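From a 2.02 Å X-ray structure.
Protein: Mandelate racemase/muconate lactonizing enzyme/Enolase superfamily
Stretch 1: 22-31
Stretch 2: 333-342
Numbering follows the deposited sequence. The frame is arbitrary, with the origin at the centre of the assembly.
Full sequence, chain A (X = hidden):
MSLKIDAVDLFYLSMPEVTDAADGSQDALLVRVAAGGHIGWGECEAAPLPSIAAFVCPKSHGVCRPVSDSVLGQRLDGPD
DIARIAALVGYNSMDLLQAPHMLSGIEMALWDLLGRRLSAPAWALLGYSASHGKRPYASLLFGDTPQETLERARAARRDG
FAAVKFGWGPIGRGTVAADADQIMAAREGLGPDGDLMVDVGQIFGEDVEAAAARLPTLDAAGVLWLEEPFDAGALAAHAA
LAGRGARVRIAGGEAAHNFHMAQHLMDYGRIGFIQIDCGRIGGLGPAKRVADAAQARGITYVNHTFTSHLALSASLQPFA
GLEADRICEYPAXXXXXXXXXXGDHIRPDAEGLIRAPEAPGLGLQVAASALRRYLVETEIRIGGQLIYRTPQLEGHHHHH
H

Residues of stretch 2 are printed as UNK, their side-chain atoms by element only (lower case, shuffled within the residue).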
# COMPACT_ATOMS: atom_id res chain seq x y z
N ALA A 22 -9.73 13.71 -11.47
CA ALA A 22 -9.11 12.40 -11.20
C ALA A 22 -8.45 11.89 -12.48
O ALA A 22 -8.88 10.91 -13.11
CB ALA A 22 -10.15 11.41 -10.71
N ASP A 23 -7.38 12.58 -12.86
CA ASP A 23 -6.80 12.44 -14.19
C ASP A 23 -5.30 12.31 -14.00
O ASP A 23 -4.64 13.30 -13.70
CB ASP A 23 -7.15 13.70 -15.02
CG ASP A 23 -6.49 13.70 -16.41
OD1 ASP A 23 -5.72 12.77 -16.74
OD2 ASP A 23 -6.77 14.65 -17.20
N GLY A 24 -4.80 11.08 -14.12
CA GLY A 24 -3.38 10.77 -13.94
C GLY A 24 -2.44 11.27 -15.04
O GLY A 24 -1.22 11.10 -14.94
N SER A 25 -2.98 11.89 -16.08
CA SER A 25 -2.14 12.37 -17.18
C SER A 25 -1.55 13.76 -16.92
O SER A 25 -0.79 14.27 -17.73
CB SER A 25 -2.90 12.33 -18.51
OG SER A 25 -3.88 13.36 -18.59
N GLN A 26 -1.88 14.35 -15.76
CA GLN A 26 -1.46 15.72 -15.44
C GLN A 26 -0.01 15.83 -14.99
O GLN A 26 0.57 16.89 -15.06
CB GLN A 26 -2.36 16.33 -14.37
CG GLN A 26 -3.84 16.33 -14.74
CD GLN A 26 -4.65 17.11 -13.71
OE1 GLN A 26 -4.65 18.34 -13.74
NE2 GLN A 26 -5.34 16.41 -12.83
N ASP A 27 0.55 14.72 -14.51
CA ASP A 27 1.94 14.68 -14.13
C ASP A 27 2.48 13.28 -14.38
O ASP A 27 1.72 12.41 -14.80
CB ASP A 27 2.20 15.25 -12.70
CG ASP A 27 1.92 14.25 -11.58
OD1 ASP A 27 1.42 13.15 -11.83
OD2 ASP A 27 2.26 14.58 -10.42
N ALA A 28 3.79 13.10 -14.21
CA ALA A 28 4.41 11.81 -14.49
C ALA A 28 5.72 11.67 -13.75
O ALA A 28 6.38 12.67 -13.45
CB ALA A 28 4.66 11.61 -16.02
N LEU A 29 6.10 10.44 -13.45
CA LEU A 29 7.46 10.15 -13.03
C LEU A 29 8.06 9.19 -14.06
O LEU A 29 7.65 8.04 -14.13
CB LEU A 29 7.54 9.59 -11.61
CG LEU A 29 8.99 9.30 -11.14
CD1 LEU A 29 9.85 10.56 -11.04
CD2 LEU A 29 8.99 8.58 -9.81
N LEU A 30 8.99 9.69 -14.86
CA LEU A 30 9.65 8.86 -15.87
C LEU A 30 10.99 8.35 -15.32
O LEU A 30 11.63 9.00 -14.50
CB LEU A 30 9.87 9.65 -17.17
CG LEU A 30 8.65 10.14 -17.97
CD1 LEU A 30 9.11 10.63 -19.34
CD2 LEU A 30 7.60 9.05 -18.15
N VAL A 31 11.39 7.18 -15.78
CA VAL A 31 12.55 6.52 -15.23
C VAL A 31 13.42 6.10 -16.39
O VAL A 31 12.97 5.34 -17.26
CB VAL A 31 12.16 5.23 -14.42
CG1 VAL A 31 13.42 4.55 -13.88
CG2 VAL A 31 11.19 5.54 -13.25
N UNK A 333 -8.64 11.55 -24.15
CA UNK A 333 -8.45 12.99 -23.94
C UNK A 333 -7.32 13.28 -22.93
O UNK A 333 -7.53 14.05 -21.98
c UNK A 333 -9.78 13.68 -23.50
N UNK A 334 -6.11 12.71 -23.16
CA UNK A 334 -5.07 12.94 -22.15
C UNK A 334 -4.56 14.39 -22.15
O UNK A 334 -4.67 15.09 -23.18
c UNK A 334 -5.62 11.91 -24.30
c UNK A 334 -3.97 11.94 -22.54
c UNK A 334 -4.13 11.74 -24.00
N UNK A 335 -4.01 14.83 -21.02
CA UNK A 335 -3.31 16.11 -20.98
C UNK A 335 -2.14 16.10 -21.97
O UNK A 335 -1.63 15.05 -22.33
c UNK A 335 -2.77 16.43 -19.58
o UNK A 335 -4.65 18.59 -19.43
n UNK A 335 -6.14 17.22 -18.47
c UNK A 335 -4.92 17.54 -18.84
c UNK A 335 -3.84 16.53 -18.51
N UNK A 336 -1.77 17.29 -22.42
CA UNK A 336 -0.69 17.45 -23.38
C UNK A 336 0.60 16.77 -22.93
O UNK A 336 1.35 16.24 -23.76
c UNK A 336 0.45 19.13 -24.95
n UNK A 336 0.37 17.94 -27.06
c UNK A 336 -0.40 18.94 -23.67
c UNK A 336 -0.30 18.67 -26.18
o UNK A 336 -1.48 18.97 -26.34
N UNK A 337 0.87 16.80 -21.62
CA UNK A 337 2.06 16.13 -21.08
C UNK A 337 2.13 14.70 -21.56
O UNK A 337 3.15 14.29 -22.10
c UNK A 337 4.59 15.53 -19.33
c UNK A 337 3.15 15.29 -18.84
c UNK A 337 3.07 15.45 -17.30
c UNK A 337 2.11 16.18 -19.53
N UNK A 338 1.04 13.95 -21.38
CA UNK A 338 1.00 12.53 -21.75
C UNK A 338 1.24 12.30 -23.24
O UNK A 338 1.95 11.35 -23.62
c UNK A 338 -0.33 11.90 -21.32
N UNK A 339 0.62 13.14 -24.08
CA UNK A 339 0.85 13.16 -25.53
C UNK A 339 2.34 13.40 -25.85
O UNK A 339 2.91 12.70 -26.70
c UNK A 339 -2.29 15.27 -26.80
c UNK A 339 -1.56 14.09 -26.15
c UNK A 339 -0.02 14.23 -26.23
c UNK A 339 -2.02 12.77 -26.81
N UNK A 340 2.96 14.35 -25.17
CA UNK A 340 4.31 14.81 -25.54
C UNK A 340 5.41 13.89 -25.06
O UNK A 340 6.56 13.97 -25.54
c UNK A 340 4.59 16.20 -24.97
o UNK A 340 2.96 16.97 -26.57
o UNK A 340 3.94 18.47 -25.24
c UNK A 340 3.77 17.29 -25.65
N UNK A 341 5.08 13.00 -24.11
CA UNK A 341 6.09 12.13 -23.47
C UNK A 341 6.79 11.20 -24.47
O UNK A 341 7.98 10.93 -24.35
c UNK A 341 5.56 12.19 -20.97
c UNK A 341 6.23 9.97 -22.04
c UNK A 341 5.49 11.33 -22.25
c UNK A 341 4.71 11.61 -19.75
N UNK A 342 6.04 10.67 -25.43
CA UNK A 342 6.67 9.86 -26.47
C UNK A 342 6.72 10.63 -27.80
O UNK A 342 5.79 11.41 -28.12
o UNK A 342 4.61 8.70 -27.01
c UNK A 342 6.11 7.63 -25.43
c UNK A 342 5.99 8.50 -26.68
O HOH W 1 -7.76 13.45 -19.38

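Position 333 carries a single side-chain carbon, with CA-to-CB pointing sideways and no contact to stretch 1. One carbon beyond CA means Ala333. Its part is played by the backbone: a water donates to Ala333 O (2.7 Å) and to Asp23 OD2 (2.7 Å), tying the start of this stretch to the loop of stretch 1.

At position 334 three carbons close a ring onto the backbone N, which only proline does, so this is Pro334. CA-to-CB points sideways, and CB sits 4.2 Å from Ser25 CB. Proline has no amide hydrogen, and its contact here is one of packing.

Position 335 has three carbons in an unbranched chain, the third bearing one oxygen and one nitrogen. That nitrogen lies 2.9 Å from Asp23 OD2, and a carboxylate oxygen calls for a donor. The residue is Gln335. NE2 donates to Asp23 OD2 at a nearly straight 175°, the chain being folded with chi1 and chi2 both m. Its backbone N also donates to Ser25 OG (2.8 Å), and its aliphatic part rests on Gln26, CG to CG 3.8 Å. The residue occupies the N-cap position.

Position 336 repeats the same set of atoms, three carbons with a terminal oxygen and nitrogen, but CB points away from stretch 1 and the side chain does not touch it. This is Gln336, an exposed residue for which a polar amide is well suited.

Position 337 shows four carbons forked at the second, with one tip 3.5 Å from Asp27 CA. The fork identifies Leu337. Its CD2 packs against the backbone where the strand begins and lies 4.3 Å from Ala28 CB, an apolar end in a buried place.

Position 338 has one carbon, 3.8 Å from Ser25 CB: Ala338. The small methyl suits this close approach of the helix to the loop.

Position 339 again has four carbons forked at the second, but it is out of reach of stretch 1. It is Leu339, partly exposed, and this contact does not explain its type.

Position 340 has two carbons, the second carrying two oxygens: a carboxylate, Asp340. Its OD1 accepts a hydrogen bond from Gln336 NE2 (2.8 Å), one helical turn back.

Position 341 has four carbons forked at the first, one arm two carbons long. That is Ile341. CD1 lies 3.7 Å from Ala28 CB and CG2 lies 4.0 Å from Leu30 CD1; the long arm also comes near Leu30, so a branched apolar side chain suits this place.

Position 342 has one carbon bearing an oxygen and another carbon, hence Thr342, out of reach of stretch 1; its buried hydroxyl is hydrogen-bonded just outside the stretch.

The contact thus has a polar end and an apolar end. Asp23 OD1 accepts from Ser25 N (3.0 Å) and Ser25 OG (2.7 Å), leaving that hydroxyl oxygen to receive Gln335 N, while OD2 takes Gln335 NE2 and the water. Farther along, Leu337 and Ile341, four residues apart, present their side chains to the strand, where Ala28 and Leu30 alternate with Leu29, whose CA-to-CB bond points away.

Stretch 2 (333-342) APQQLALDIT
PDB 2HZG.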